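Local coordinates for protein GH3 beta-N-acetylglucosaminidase (Paenibacillaceae, PDB 6K5J) that hydrolyses terminal beta-linked N-acetylglucosamine residues as a glycoside hydrolase of family 3, probably acting on chitin-derived oligosaccharides and related glycans, at residues A[440-445]-A[465-470]. Numbering follows the deposited sequence.
Sequences HIQELS and AALIEA
L467 reaches across to I441 and Q442 and supplies most of the apolar contact; the axes of segments 440-445 and 465-470 approach to 10.8 Å at a crossing angle of -16°. With CG anti to its backbone N (chi1 170°), its forked end is carried toward helix 435-447. There CD1 lies 4.1 Å from CG2 of I441, and CD2 faces CB and CG2 of the same isoleucine, the leucine fork lying across the isoleucine side chain. CD1 of L467 also meets the aliphatic part of Q442, 3.9 Å from its CG, as the two side chains run antiparallel past one another. Beyond CG, the Q442 chain bends at chi2 (-132°) and brings its amide beside A470, whose CB sits 3.8 Å from NE2 and 4.0 Å from OE1. An alanine in place of Q442 would remove CG and the amide, and would probably leave L467 CD1 and the A470 methyl with less cover. Among polar groups, the S445 hydroxyl donates to the Q442 carbonyl O at 2.6 Å, from above the carbonyl plane. K474 NZ, just past helix 462-472, also hydrogen-bonds S445 OG. The helices precede and follow strand 450-455 in successive beta-alpha-beta crossovers with parallel strands 424-430 and 478-483; S445 and I468 both pack on 450-455. I441 also packs on Q427 of strand 424-430 and on L471 of helix 462-472. No hydrogen bond joins 440-445 to 465-470: van der Waals packing holds them, with the Q442 amide on the more exposed side and K474 adding a polar tie nearby.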
# COMPACT_ATOMS: atom_id res chain seq x y z
N HIS A 440 14.56 28.27 11.50
CA HIS A 440 14.89 28.74 10.16
C HIS A 440 13.64 29.10 9.37
O HIS A 440 13.61 30.10 8.66
CB HIS A 440 15.71 27.69 9.42
CG HIS A 440 16.33 28.19 8.15
ND1 HIS A 440 16.56 27.38 7.06
CD2 HIS A 440 16.76 29.42 7.80
CE1 HIS A 440 17.12 28.09 6.10
NE2 HIS A 440 17.25 29.34 6.52
N ILE A 441 12.58 28.28 9.48
CA ILE A 441 11.35 28.56 8.75
C ILE A 441 10.69 29.83 9.28
O ILE A 441 10.25 30.69 8.50
CB ILE A 441 10.38 27.36 8.81
CG1 ILE A 441 10.98 26.14 8.11
CG2 ILE A 441 9.03 27.75 8.19
CD1 ILE A 441 11.58 26.43 6.74
N GLN A 442 10.61 29.97 10.60
CA GLN A 442 10.00 31.16 11.17
C GLN A 442 10.74 32.42 10.74
O GLN A 442 10.13 33.45 10.47
CB GLN A 442 9.95 31.06 12.69
CG GLN A 442 9.14 29.86 13.19
CD GLN A 442 8.16 30.22 14.28
OE1 GLN A 442 7.53 31.28 14.25
NE2 GLN A 442 8.00 29.33 15.26
N GLU A 443 12.07 32.33 10.63
CA GLU A 443 12.86 33.48 10.20
C GLU A 443 12.59 33.82 8.74
O GLU A 443 12.36 34.98 8.40
CB GLU A 443 14.35 33.20 10.42
CG GLU A 443 15.24 34.42 10.25
CD GLU A 443 16.60 34.07 9.67
OE1 GLU A 443 16.74 34.06 8.43
OE2 GLU A 443 17.53 33.82 10.46
N LEU A 444 12.63 32.82 7.86
CA LEU A 444 12.41 33.09 6.44
C LEU A 444 11.00 33.61 6.19
O LEU A 444 10.78 34.37 5.24
CB LEU A 444 12.67 31.83 5.62
CG LEU A 444 14.15 31.48 5.41
CD1 LEU A 444 14.30 30.03 4.95
CD2 LEU A 444 14.77 32.44 4.40
N SER A 445 10.03 33.22 7.02
CA SER A 445 8.67 33.72 6.87
C SER A 445 8.57 35.20 7.20
O SER A 445 7.62 35.86 6.77
CB SER A 445 7.70 32.93 7.74
OG SER A 445 7.90 33.19 9.12
N ALA A 465 3.00 20.30 13.46
CA ALA A 465 1.74 21.04 13.59
C ALA A 465 1.95 22.36 14.31
O ALA A 465 1.32 23.37 13.96
CB ALA A 465 0.70 20.18 14.32
N ALA A 466 2.84 22.38 15.30
CA ALA A 466 3.09 23.61 16.05
C ALA A 466 3.74 24.67 15.17
O ALA A 466 3.39 25.85 15.26
CB ALA A 466 3.95 23.31 17.27
N LEU A 467 4.69 24.27 14.31
CA LEU A 467 5.27 25.21 13.36
C LEU A 467 4.19 25.80 12.46
O LEU A 467 4.15 27.02 12.25
CB LEU A 467 6.34 24.51 12.52
CG LEU A 467 6.87 25.29 11.31
CD1 LEU A 467 7.43 26.63 11.74
CD2 LEU A 467 7.94 24.49 10.57
N ILE A 468 3.31 24.95 11.93
CA ILE A 468 2.25 25.44 11.04
C ILE A 468 1.34 26.41 11.78
O ILE A 468 1.00 27.49 11.26
CB ILE A 468 1.46 24.26 10.45
CG1 ILE A 468 2.34 23.42 9.54
CG2 ILE A 468 0.25 24.80 9.71
CD1 ILE A 468 1.72 22.07 9.15
N GLU A 469 0.90 26.03 12.98
CA GLU A 469 0.03 26.91 13.76
C GLU A 469 0.73 28.23 14.10
O GLU A 469 0.08 29.28 14.15
CB GLU A 469 -0.43 26.20 15.04
CG GLU A 469 -1.61 25.25 14.83
CD GLU A 469 -2.93 25.97 14.63
OE1 GLU A 469 -3.44 26.57 15.61
OE2 GLU A 469 -3.47 25.96 13.50
N ALA A 470 2.05 28.19 14.30
CA ALA A 470 2.79 29.43 14.55
C ALA A 470 2.77 30.33 13.33
O ALA A 470 2.51 31.54 13.44
CB ALA A 470 4.23 29.09 14.96